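Local coordinates for protein D-isomer specific 2-hydroxyacid dehydrogenase NAD-binding (Xanthobacter autotrophicus, PDB 4XA8) that probably oxidises or reduces D-2-hydroxy acids and their keto counterparts, using a nicotinamide cofactor held by a Rossmann-type domain, at residues C114-H118 with A254-L258; V170-S174 with A191-F195; E200-L206 with A228-A234; I245-R249 with P271-N277. All blocks are in the same frame, centred on the assembly; numbering follows the deposited sequence.

Interaction 1 (C114-H118 with A254-L258); sequences CVLRH and AEATL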
loop_
_atom_site.group_PDB
_atom_site.type_symbol
_atom_site.label_atom_id
_atom_site.label_comp_id
_atom_site.label_asym_id
_atom_site.label_seq_id
_atom_site.Cartn_x
_atom_site.Cartn_y
_atom_site.Cartn_z
ATOM N N CYS A 114 -1.473 4.188 1.540
ATOM C CA CYS A 114 -0.968 4.916 2.716
ATOM C C CYS A 114 -1.584 4.370 4.034
ATOM O O CYS A 114 -0.887 4.155 5.026
ATOM C CB CYS A 114 -1.352 6.396 2.629
ATOM S SG CYS A 114 -0.568 7.304 1.319
ATOM N N VAL A 115 -2.891 4.087 4.006
ATOM C CA VAL A 115 -3.577 3.536 5.180
ATOM C C VAL A 115 -3.003 2.154 5.494
ATOM O O VAL A 115 -2.692 1.887 6.682
ATOM C CB VAL A 115 -5.074 3.471 4.996
ATOM C CG1 VAL A 115 -5.750 2.680 6.123
ATOM C CG2 VAL A 115 -5.610 4.875 4.927
ATOM N N LEU A 116 -2.807 1.303 4.472
ATOM C CA LEU A 116 -2.298 -0.073 4.743
ATOM C C LEU A 116 -0.835 -0.045 5.259
ATOM O O LEU A 116 -0.439 -0.818 6.151
ATOM C CB LEU A 116 -2.379 -0.968 3.493
ATOM C CG LEU A 116 -3.779 -1.358 3.008
ATOM C CD1 LEU A 116 -3.763 -1.982 1.615
ATOM C CD2 LEU A 116 -4.319 -2.301 4.036
ATOM N N ARG A 117 -0.076 0.886 4.720
ATOM C CA ARG A 117 1.311 1.020 5.094
ATOM C C ARG A 117 1.372 1.343 6.630
ATOM O O ARG A 117 2.160 0.746 7.360
ATOM C CB ARG A 117 1.977 2.067 4.222
ATOM C CG ARG A 117 3.363 2.541 4.585
ATOM C CD ARG A 117 3.987 3.544 3.587
ATOM N NE ARG A 117 5.350 3.762 4.070
ATOM C CZ ARG A 117 5.691 4.607 5.018
ATOM N NH1 ARG A 117 4.790 5.396 5.567
ATOM N NH2 ARG A 117 6.952 4.641 5.458
ATOM N N HIS A 118 0.542 2.250 7.120
ATOM C CA HIS A 118 0.493 2.544 8.562
ATOM C C HIS A 118 -0.163 1.466 9.415
ATOM O O HIS A 118 0.319 1.157 10.503
ATOM C CB HIS A 118 -0.176 3.906 8.806
ATOM C CG HIS A 118 0.669 5.051 8.354
ATOM N ND1 HIS A 118 1.879 5.352 8.942
ATOM C CD2 HIS A 118 0.515 5.930 7.339
ATOM C CE1 HIS A 118 2.418 6.390 8.326
ATOM N NE2 HIS A 118 1.600 6.763 7.364
ATOM N N ALA A 254 2.673 9.737 15.814
ATOM C CA ALA A 254 3.740 8.751 15.767
ATOM C C ALA A 254 4.450 8.653 14.398
ATOM O O ALA A 254 5.694 8.404 14.319
ATOM C CB ALA A 254 3.208 7.395 16.179
ATOM N N GLU A 255 3.677 8.807 13.339
ATOM C CA GLU A 255 4.187 8.700 11.982
ATOM C C GLU A 255 3.246 9.345 10.992
ATOM O O GLU A 255 2.075 9.555 11.284
ATOM C CB GLU A 255 4.497 7.207 11.597
ATOM C CG GLU A 255 3.485 6.206 12.044
ATOM C CD GLU A 255 3.861 4.730 11.780
ATOM O OE1 GLU A 255 3.152 4.098 10.969
ATOM O OE2 GLU A 255 4.835 4.190 12.380
ATOM N N ALA A 256 3.768 9.683 9.814
ATOM C CA ALA A 256 3.011 10.367 8.827
ATOM C C ALA A 256 3.469 10.031 7.423
ATOM O O ALA A 256 4.628 9.592 7.188
ATOM C CB ALA A 256 3.114 11.889 9.045
ATOM N N THR A 257 2.518 10.235 6.509
ATOM C CA THR A 257 2.708 10.129 5.085
ATOM C C THR A 257 2.099 11.425 4.493
ATOM O O THR A 257 0.897 11.709 4.636
ATOM C CB THR A 257 2.121 8.840 4.438
ATOM O OG1 THR A 257 2.686 7.647 5.048
ATOM C CG2 THR A 257 2.367 8.823 2.957
ATOM N N LEU A 258 2.959 12.217 3.841
ATOM C CA LEU A 258 2.609 13.585 3.425
ATOM C C LEU A 258 2.916 13.701 1.943
ATOM O O LEU A 258 4.063 13.498 1.532
ATOM C CB LEU A 258 3.406 14.613 4.232
ATOM C CG LEU A 258 3.282 14.524 5.752
ATOM C CD1 LEU A 258 4.283 15.491 6.347
ATOM C CD2 LEU A 258 1.855 14.799 6.223
HETATM O O HOH W 1 5.698 7.050 7.496
#
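Within 254-258, Glu255 is the first residue to touch 114-118, the segment of helix 103-119 that runs nearly antiparallel to this strand: the local axes lie at 159° to each other and come no closer than 9.5 Å. Its side chain reaches His118, near the C-terminal end of helix 103-119, and OE1 accepts a nearly straight hydrogen bond from His118 ND1 at 2.7 Å. OE1 also takes a salt bridge from Lys229 of the adjacent strand. Ala256 turns its methyl to the other side of the sheet, so it takes part through its backbone: its O receives a hydrogen bond from a water, 2.8 Å away, which in turn accepts one from Arg117 NH1 at 2.7 Å. This is helix-on-sheet packing in the Rossmann-type domain, with helix 103-119 lying on one face of the parallel sheet; here the layer is held by polar side chains. Thr257 points back at the helix. Its OG1 is hydrogen-bonded to His118 NE2 at 2.7 Å, so the imidazole is held at both nitrogens by alternate residues of one strand. OG1 also lies 3.1 Å from Arg117 NH1, while the far guanidinium nitrogen, NH2, pairs with Glu126. One turn earlier in the helix, Cys114 SG lies 3.7 Å from Thr257 CG2, where the interface becomes apolar, and Cys114 also packs on Ile231 of strand 228-232.

Interaction 2 (V170-S174 with A191-F195); sequences VRGWS and ALPGF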
loop_
_atom_site.group_PDB
_atom_site.type_symbol
_atom_site.label_atom_id
_atom_site.label_comp_id
_atom_site.label_asym_id
_atom_site.label_seq_id
_atom_site.Cartn_x
_atom_site.Cartn_y
_atom_site.Cartn_z
ATOM N N VAL A 170 -14.032 2.227 9.667
ATOM C CA VAL A 170 -13.853 3.465 8.885
ATOM C C VAL A 170 -14.872 4.522 9.335
ATOM O O VAL A 170 -16.067 4.244 9.462
ATOM C CB VAL A 170 -13.932 3.215 7.366
ATOM C CG1 VAL A 170 -13.694 4.485 6.555
ATOM C CG2 VAL A 170 -12.950 2.147 6.948
ATOM N N ARG A 171 -14.356 5.709 9.651
ATOM C CA ARG A 171 -15.193 6.851 9.965
ATOM C C ARG A 171 -14.921 7.939 8.968
ATOM O O ARG A 171 -13.861 7.969 8.389
ATOM C CB ARG A 171 -15.005 7.305 11.447
ATOM C CG ARG A 171 -13.557 7.325 11.929
ATOM C CD ARG A 171 -13.328 7.940 13.325
ATOM N NE ARG A 171 -14.059 7.180 14.287
ATOM C CZ ARG A 171 -14.477 7.555 15.474
ATOM N NH1 ARG A 171 -14.190 8.736 16.050
ATOM N NH2 ARG A 171 -15.183 6.667 16.125
ATOM N N GLY A 172 -15.867 8.858 8.784
ATOM C CA GLY A 172 -15.627 10.006 7.963
ATOM C C GLY A 172 -16.203 11.251 8.630
ATOM O O GLY A 172 -17.138 11.167 9.466
ATOM N N TRP A 173 -15.683 12.383 8.197
ATOM C CA TRP A 173 -16.133 13.699 8.631
ATOM C C TRP A 173 -16.411 14.589 7.466
ATOM O O TRP A 173 -15.646 14.649 6.487
ATOM C CB TRP A 173 -15.102 14.373 9.565
ATOM C CG TRP A 173 -15.621 15.658 10.098
ATOM C CD1 TRP A 173 -16.360 15.835 11.231
ATOM C CD2 TRP A 173 -15.516 16.959 9.486
ATOM N NE1 TRP A 173 -16.684 17.140 11.388
ATOM C CE2 TRP A 173 -16.194 17.869 10.343
ATOM C CE3 TRP A 173 -14.912 17.439 8.319
ATOM C CZ2 TRP A 173 -16.328 19.251 10.054
ATOM C CZ3 TRP A 173 -15.021 18.840 8.026
ATOM C CH2 TRP A 173 -15.711 19.723 8.900
ATOM N N SER A 174 -17.504 15.325 7.567
ATOM C CA SER A 174 -17.828 16.297 6.546
ATOM C C SER A 174 -18.512 17.465 7.216
ATOM O O SER A 174 -18.977 17.356 8.321
ATOM C CB SER A 174 -18.771 15.682 5.516
ATOM O OG SER A 174 -19.088 16.696 4.540
ATOM N N ALA A 191 -18.667 18.256 15.849
ATOM C CA ALA A 191 -18.340 16.836 15.858
ATOM C C ALA A 191 -16.877 16.531 15.559
ATOM O O ALA A 191 -16.433 15.394 15.699
ATOM C CB ALA A 191 -19.242 16.069 14.880
ATOM N N LEU A 192 -16.098 17.544 15.195
ATOM C CA LEU A 192 -14.734 17.312 14.800
ATOM C C LEU A 192 -13.826 16.798 15.926
ATOM O O LEU A 192 -13.062 15.859 15.714
ATOM C CB LEU A 192 -14.204 18.593 14.132
ATOM C CG LEU A 192 -12.899 18.563 13.412
ATOM C CD1 LEU A 192 -12.938 17.518 12.303
ATOM C CD2 LEU A 192 -12.622 20.004 12.906
ATOM N N PRO A 193 -13.935 17.335 17.136
ATOM C CA PRO A 193 -13.108 16.754 18.183
ATOM C C PRO A 193 -13.365 15.283 18.473
ATOM O O PRO A 193 -12.412 14.544 18.555
ATOM C CB PRO A 193 -13.430 17.614 19.411
ATOM C CG PRO A 193 -13.782 18.931 18.831
ATOM C CD PRO A 193 -14.592 18.567 17.611
ATOM N N GLY A 194 -14.626 14.859 18.581
ATOM C CA GLY A 194 -14.915 13.444 18.841
ATOM C C GLY A 194 -14.504 12.567 17.645
ATOM O O GLY A 194 -14.018 11.452 17.829
ATOM N N PHE A 195 -14.676 13.070 16.423
ATOM C CA PHE A 195 -14.249 12.348 15.200
ATOM C C PHE A 195 -12.735 12.091 15.245
ATOM O O PHE A 195 -12.293 10.948 15.015
ATOM C CB PHE A 195 -14.596 13.109 13.906
ATOM C CG PHE A 195 -13.844 12.631 12.663
ATOM C CD1 PHE A 195 -14.274 11.513 11.982
ATOM C CD2 PHE A 195 -12.725 13.312 12.179
ATOM C CE1 PHE A 195 -13.579 11.044 10.864
ATOM C CE2 PHE A 195 -12.041 12.859 11.035
ATOM C CZ PHE A 195 -12.484 11.716 10.394
#
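Arg171 opens the contact from strand 169-174, sending its guanidinium to the backbone of helix 192-197: NH1 donates a hydrogen bond to Phe195 O at 3.1 Å, with Gly194 O 3.3 Å away. The aliphatic part of the same side chain lies along the Phe195 ring, CG to CE1 3.9 Å. At Gly172 the backbone itself meets the ring, its C atom 3.5 Å from Phe195 CE1. Trp173 then makes two CH-pi contacts. Its CB sits over the face of the Phe195 ring, 3.5 Å from the centroid, while Leu192 CD1 lies over the five-membered ring of Trp173, 3.7 Å from that centroid; the two aromatic planes meet obliquely at 45°. The indole NE1 is hydrogen-bonded to Gly188 O, in the loop leading toward the helix. Strand 169-174 ends beside Arg175 and Thr176, which contact NADPH when it is bound; none is bound to this chain. The chemistry is thus a buried aromatic and aliphatic core of the nucleotide-binding domain, bordered by one arginine-to-carbonyl bond, so helix and sheet are joined mainly by close apolar packing.

Interaction 3 (E200-L206 with A228-A234); sequences EIVVVML and AKFINVA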
loop_
_atom_site.group_PDB
_atom_site.type_symbol
_atom_site.label_atom_id
_atom_site.label_comp_id
_atom_site.label_asym_id
_atom_site.label_seq_id
_atom_site.Cartn_x
_atom_site.Cartn_y
_atom_site.Cartn_z
ATOM N N GLU A 200 -7.412 6.442 14.976
ATOM C CA GLU A 200 -6.026 6.014 15.092
ATOM C C GLU A 200 -5.171 6.407 13.891
ATOM O O GLU A 200 -4.012 6.761 14.053
ATOM C CB GLU A 200 -5.935 4.484 15.280
ATOM C CG GLU A 200 -4.516 4.050 15.532
ATOM C CD GLU A 200 -4.336 2.548 15.741
ATOM O OE1 GLU A 200 -5.277 1.842 16.177
ATOM O OE2 GLU A 200 -3.232 2.081 15.463
ATOM N N ILE A 201 -5.743 6.305 12.695
ATOM C CA ILE A 201 -5.122 6.777 11.451
ATOM C C ILE A 201 -6.046 7.822 10.896
ATOM O O ILE A 201 -7.285 7.589 10.801
ATOM C CB ILE A 201 -4.958 5.631 10.431
ATOM C CG1 ILE A 201 -4.091 4.515 11.023
ATOM C CG2 ILE A 201 -4.333 6.100 9.143
ATOM C CD1 ILE A 201 -4.126 3.226 10.267
ATOM N N VAL A 202 -5.508 8.980 10.500
ATOM C CA VAL A 202 -6.402 9.994 9.934
ATOM C C VAL A 202 -5.926 10.359 8.522
ATOM O O VAL A 202 -4.717 10.421 8.256
ATOM C CB VAL A 202 -6.560 11.243 10.867
ATOM C CG1 VAL A 202 -5.258 11.980 10.986
ATOM C CG2 VAL A 202 -7.610 12.218 10.359
ATOM N N VAL A 203 -6.884 10.503 7.591
ATOM C CA VAL A 203 -6.567 10.871 6.157
ATOM C C VAL A 203 -7.179 12.218 5.850
ATOM O O VAL A 203 -8.416 12.379 5.825
ATOM C CB VAL A 203 -7.033 9.834 5.119
ATOM C CG1 VAL A 203 -6.446 10.148 3.764
ATOM C CG2 VAL A 203 -6.675 8.420 5.532
ATOM N N VAL A 204 -6.341 13.211 5.621
ATOM C CA VAL A 204 -6.852 14.542 5.229
ATOM C C VAL A 204 -7.162 14.587 3.717
ATOM O O VAL A 204 -6.248 14.465 2.869
ATOM C CB VAL A 204 -5.839 15.651 5.504
ATOM C CG1 VAL A 204 -6.468 17.021 5.190
ATOM C CG2 VAL A 204 -5.382 15.619 6.954
ATOM N N MET A 205 -8.433 14.755 3.377
ATOM C CA MET A 205 -8.909 14.813 2.008
ATOM C C MET A 205 -9.919 15.976 1.826
ATOM O O MET A 205 -10.903 15.854 1.078
ATOM C CB MET A 205 -9.584 13.504 1.584
ATOM C CG MET A 205 -8.713 12.308 1.837
ATOM S SD MET A 205 -9.414 10.804 1.109
ATOM C CE MET A 205 -9.198 11.179 -0.611
ATOM N N LEU A 206 -9.680 17.093 2.515
ATOM C CA LEU A 206 -10.611 18.231 2.436
ATOM C C LEU A 206 -10.267 19.112 1.261
ATOM O O LEU A 206 -9.126 19.446 1.080
ATOM C CB LEU A 206 -10.492 19.074 3.686
ATOM C CG LEU A 206 -11.208 18.544 4.889
ATOM C CD1 LEU A 206 -10.614 19.215 6.106
ATOM C CD2 LEU A 206 -12.703 18.816 4.752
ATOM N N ALA A 228 -1.180 8.741 17.084
ATOM C CA ALA A 228 -1.930 8.699 15.876
ATOM C C ALA A 228 -1.005 8.711 14.670
ATOM O O ALA A 228 0.133 9.170 14.734
ATOM C CB ALA A 228 -2.919 9.874 15.788
ATOM N N LYS A 229 -1.524 8.173 13.573
ATOM C CA LYS A 229 -0.839 8.158 12.277
ATOM C C LYS A 229 -1.582 9.081 11.282
ATOM O O LYS A 229 -2.788 9.003 11.149
ATOM C CB LYS A 229 -0.745 6.727 11.787
ATOM C CG LYS A 229 -0.012 5.883 12.856
ATOM C CD LYS A 229 -0.324 4.426 12.843
ATOM C CE LYS A 229 0.649 3.614 13.713
ATOM N NZ LYS A 229 1.259 2.521 12.859
ATOM N N PHE A 230 -0.831 9.968 10.626
ATOM C CA PHE A 230 -1.395 11.113 9.890
ATOM C C PHE A 230 -1.004 11.046 8.400
ATOM O O PHE A 230 0.175 10.931 8.065
ATOM C CB PHE A 230 -0.837 12.366 10.542
ATOM C CG PHE A 230 -1.449 13.645 10.075
ATOM C CD1 PHE A 230 -0.904 14.320 8.989
ATOM C CD2 PHE A 230 -2.536 14.206 10.727
ATOM C CE1 PHE A 230 -1.433 15.512 8.550
ATOM C CE2 PHE A 230 -3.062 15.427 10.298
ATOM C CZ PHE A 230 -2.509 16.068 9.213
ATOM N N ILE A 231 -2.002 11.115 7.510
ATOM C CA ILE A 231 -1.815 11.049 6.079
ATOM C C ILE A 231 -2.438 12.327 5.472
ATOM O O ILE A 231 -3.613 12.616 5.738
ATOM C CB ILE A 231 -2.531 9.852 5.490
ATOM C CG1 ILE A 231 -1.910 8.567 6.024
ATOM C CG2 ILE A 231 -2.490 9.864 3.956
ATOM C CD1 ILE A 231 -2.815 7.383 5.863
ATOM N N ASN A 232 -1.663 13.070 4.676
ATOM C CA ASN A 232 -2.190 14.312 4.002
ATOM C C ASN A 232 -2.085 14.196 2.509
ATOM O O ASN A 232 -0.968 14.112 1.980
ATOM C CB ASN A 232 -1.462 15.547 4.431
ATOM C CG ASN A 232 -2.196 16.812 4.013
ATOM O OD1 ASN A 232 -3.334 16.750 3.545
ATOM N ND2 ASN A 232 -1.534 17.947 4.157
ATOM N N VAL A 233 -3.244 14.129 1.832
ATOM C CA VAL A 233 -3.299 14.080 0.373
ATOM C C VAL A 233 -4.166 15.241 -0.167
ATOM O O VAL A 233 -4.494 15.246 -1.342
ATOM C CB VAL A 233 -3.815 12.731 -0.176
ATOM C CG1 VAL A 233 -2.801 11.595 0.154
ATOM C CG2 VAL A 233 -5.170 12.374 0.413
ATOM N N ALA A 234 -4.506 16.222 0.647
ATOM C CA ALA A 234 -5.404 17.300 0.197
ATOM C C ALA A 234 -4.555 18.428 -0.355
ATOM O O ALA A 234 -4.295 18.492 -1.527
ATOM C CB ALA A 234 -6.253 17.811 1.332
HETATM O O HOH W 2 -1.935 1.726 13.054
#
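Five main-chain hydrogen bonds zip these two parallel strands together. Lys229 N donates to Glu200 O (2.9 Å), Val202 N to Lys229 O (2.8 Å), Ile231 N to Val202 O (2.9 Å), Val204 N to Ile231 O (2.8 Å) and Val233 N to Val204 O (3.2 Å), the alternating ladder of a parallel pair. At the C-terminal end Asn232 OD1 accepts from Ala234 N at 3.2 Å, an Asx turn where the chain leaves the strand; Val233 and Ala234 contact NADPH when it is bound, though this chain holds none. At the other end a water bridges Glu200 OE2 (2.8 Å) and, weakly, Lys229 NZ (3.3 Å); the stronger partners of these charges are Arg140 for Glu200 and Asp121 for Lys229. Side chains alternate between the faces. One face carries Ile201, Val203, Lys229 and Ile231, with Ile201 CG2 3.8 Å from Ile231 CD1. On the other, Val202 CG1 and Val204 CG2 pack on Phe230, at 3.5 Å from CD2 and 3.7 Å from CZ. Past the ladder, Met205 CG touches Val233 CG2 at 3.8 Å. The two strands belong to a beta-alpha-beta unit whose connection includes helix 218-223. Strand 146-150 bonds to the other edge of 201-204 and strand 253-258 to that of 228-232, while helix 103-119 covers Val203 and Ile231.

Interaction 4 (I245-R249 with P271-N277); sequences IAALR and PLWAMDN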
loop_
_atom_site.group_PDB
_atom_site.type_symbol
_atom_site.label_atom_id
_atom_site.label_comp_id
_atom_site.label_asym_id
_atom_site.label_seq_id
_atom_site.Cartn_x
_atom_site.Cartn_y
_atom_site.Cartn_z
ATOM N N ILE A 245 4.654 19.601 12.404
ATOM C CA ILE A 245 6.023 19.279 12.758
ATOM C C ILE A 245 6.187 19.205 14.249
ATOM O O ILE A 245 6.857 18.303 14.742
ATOM C CB ILE A 245 7.006 20.287 12.135
ATOM C CG1 ILE A 245 7.099 20.005 10.624
ATOM C CG2 ILE A 245 8.391 20.185 12.759
ATOM C CD1 ILE A 245 7.555 21.203 9.828
ATOM N N ALA A 246 5.530 20.117 14.968
ATOM C CA ALA A 246 5.595 20.128 16.421
ATOM C C ALA A 246 4.998 18.855 17.024
ATOM O O ALA A 246 5.609 18.222 17.891
ATOM C CB ALA A 246 4.919 21.379 16.992
ATOM N N ALA A 247 3.857 18.434 16.515
ATOM C CA ALA A 247 3.226 17.181 16.984
ATOM C C ALA A 247 4.062 15.923 16.687
ATOM O O ALA A 247 4.082 14.978 17.471
ATOM C CB ALA A 247 1.830 17.058 16.401
ATOM N N LEU A 248 4.757 15.932 15.561
ATOM C CA LEU A 248 5.650 14.859 15.209
ATOM C C LEU A 248 6.855 14.839 16.146
ATOM O O LEU A 248 7.291 13.772 16.571
ATOM C CB LEU A 248 6.107 15.010 13.751
ATOM C CG LEU A 248 5.083 14.558 12.700
ATOM C CD1 LEU A 248 5.421 15.010 11.286
ATOM C CD2 LEU A 248 4.970 13.048 12.732
ATOM N N ARG A 249 7.388 16.008 16.451
ATOM C CA ARG A 249 8.534 16.088 17.373
ATOM C C ARG A 249 8.186 15.656 18.814
ATOM O O ARG A 249 9.008 15.078 19.500
ATOM C CB ARG A 249 9.106 17.511 17.397
ATOM C CG ARG A 249 9.795 17.966 16.131
ATOM C CD ARG A 249 10.723 19.124 16.460
ATOM N NE ARG A 249 11.089 19.957 15.310
ATOM C CZ ARG A 249 12.021 19.669 14.391
ATOM N NH1 ARG A 249 12.706 18.520 14.411
ATOM N NH2 ARG A 249 12.256 20.537 13.412
ATOM N N PRO A 271 12.432 20.191 8.013
ATOM C CA PRO A 271 12.749 19.083 8.932
ATOM C C PRO A 271 12.056 17.754 8.586
ATOM O O PRO A 271 12.465 16.694 9.046
ATOM C CB PRO A 271 12.280 19.614 10.286
ATOM C CG PRO A 271 11.216 20.605 9.955
ATOM C CD PRO A 271 11.549 21.192 8.626
ATOM N N LEU A 272 11.050 17.809 7.736
ATOM C CA LEU A 272 10.341 16.606 7.307
ATOM C C LEU A 272 11.192 15.613 6.508
ATOM O O LEU A 272 11.041 14.382 6.663
ATOM C CB LEU A 272 9.098 16.996 6.516
ATOM C CG LEU A 272 8.067 17.836 7.214
ATOM C CD1 LEU A 272 7.051 18.392 6.232
ATOM C CD2 LEU A 272 7.332 17.073 8.282
ATOM N N TRP A 273 12.131 16.105 5.719
ATOM C CA TRP A 273 12.941 15.189 4.898
ATOM C C TRP A 273 13.691 14.142 5.743
ATOM O O TRP A 273 13.715 12.955 5.394
ATOM C CB TRP A 273 13.980 15.917 4.046
ATOM C CG TRP A 273 13.498 16.798 2.945
ATOM C CD1 TRP A 273 13.524 18.157 2.931
ATOM C CD2 TRP A 273 12.968 16.395 1.670
ATOM N NE1 TRP A 273 13.030 18.629 1.735
ATOM C CE2 TRP A 273 12.686 17.564 0.946
ATOM C CE3 TRP A 273 12.717 15.148 1.062
ATOM C CZ2 TRP A 273 12.181 17.525 -0.356
ATOM C CZ3 TRP A 273 12.182 15.116 -0.203
ATOM C CH2 TRP A 273 11.930 16.298 -0.904
ATOM N N ALA A 274 14.329 14.584 6.832
ATOM C CA ALA A 274 15.178 13.687 7.604
ATOM C C ALA A 274 14.441 12.921 8.668
ATOM O O ALA A 274 15.050 12.149 9.366
ATOM C CB ALA A 274 16.337 14.451 8.246
ATOM N N MET A 275 13.133 13.109 8.799
ATOM C CA MET A 275 12.393 12.362 9.810
ATOM C C MET A 275 12.147 10.915 9.369
ATOM O O MET A 275 11.412 10.665 8.412
ATOM C CB MET A 275 11.063 13.034 10.085
ATOM C CG MET A 275 11.210 14.371 10.743
ATOM S SD MET A 275 9.611 14.990 11.330
ATOM C CE MET A 275 10.224 16.591 11.799
ATOM N N ASP A 276 12.724 9.980 10.113
ATOM C CA ASP A 276 12.540 8.554 9.954
ATOM C C ASP A 276 11.113 8.068 9.938
ATOM O O ASP A 276 10.814 7.038 9.300
ATOM C CB ASP A 276 13.201 7.820 11.132
ATOM C CG ASP A 276 14.503 7.220 10.779
ATOM O OD1 ASP A 276 14.619 6.783 9.617
ATOM O OD2 ASP A 276 15.397 7.141 11.664
ATOM N N ASN A 277 10.253 8.754 10.687
ATOM C CA ASN A 277 8.823 8.386 10.786
ATOM C C ASN A 277 7.851 9.131 9.868
ATOM O O ASN A 277 6.632 9.070 10.057
ATOM C CB ASN A 277 8.381 8.526 12.230
ATOM C CG ASN A 277 8.607 9.908 12.771
ATOM O OD1 ASN A 277 9.486 10.631 12.295
ATOM N ND2 ASN A 277 7.867 10.269 13.769
#
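Residues 245-249 form one turn of helix 241-250, closed by Arg249 N to Ile245 O at 2.9 Å, whereas 271-277 is an irregular loop that makes a type I beta turn from Leu272 to Met275, with Met275 N bonded to Leu272 O at 3.2 Å. The backbones stay well apart: the CA atoms of Ile245 and Leu272 are 7.5 Å from each other and those of Leu248 and Asn277 8.5 Å, so side chains fill the gap and no hydrogen bond crosses it. Ile245 meets three loop residues: CD1 touches Pro271 CG at 3.7 Å, CG1 touches Leu272 CD2 at 3.8 Å, and CG2 lies 4.1 Å from Met275 CE. One helical turn on, Leu248 CD1 completes the cluster against Leu272 CD2 (4.1 Å) and Met275 SD (4.2 Å). Arg249 closes it on the solvent side. Its NH2 lies 3.3 Å from Pro271 CB, and Met275 CE sits over a face of the guanidinium, 4.1 Å from NH1. Leu248 CD2 also touches Asn277 ND2 at 4.1 Å, an amide whose hydrogen bond goes to Ala254 O in the neighbouring strand. A helix and a loop thus join in a small hydrophobic cluster beside one edge of the Rossmann-type sheet, with the loop leading into its outermost strand, 278-280.

Of the contacting segments, 114-118 on helix 103-119 comes first, and interaction 1 closes the longest loop by joining it to strand 253-258. Interactions 2 and 3 nest inside that loop in series: 170-174 with 191-195 closes first, a helix packed on the sheet toward its 184-187 side, and strand 201-204 then pairs with 228-232. The two touch through Trp173 and Leu206. Interaction 4 starts within the same loop but ends beyond it, so it crosses interaction 1; Ala254 and Ala256 bond to Asn277 where they meet. Strand 228-232 lies beside 253-258, linking interactions 1 and 3, and interactions 1 and 4 both also reach the second subunit.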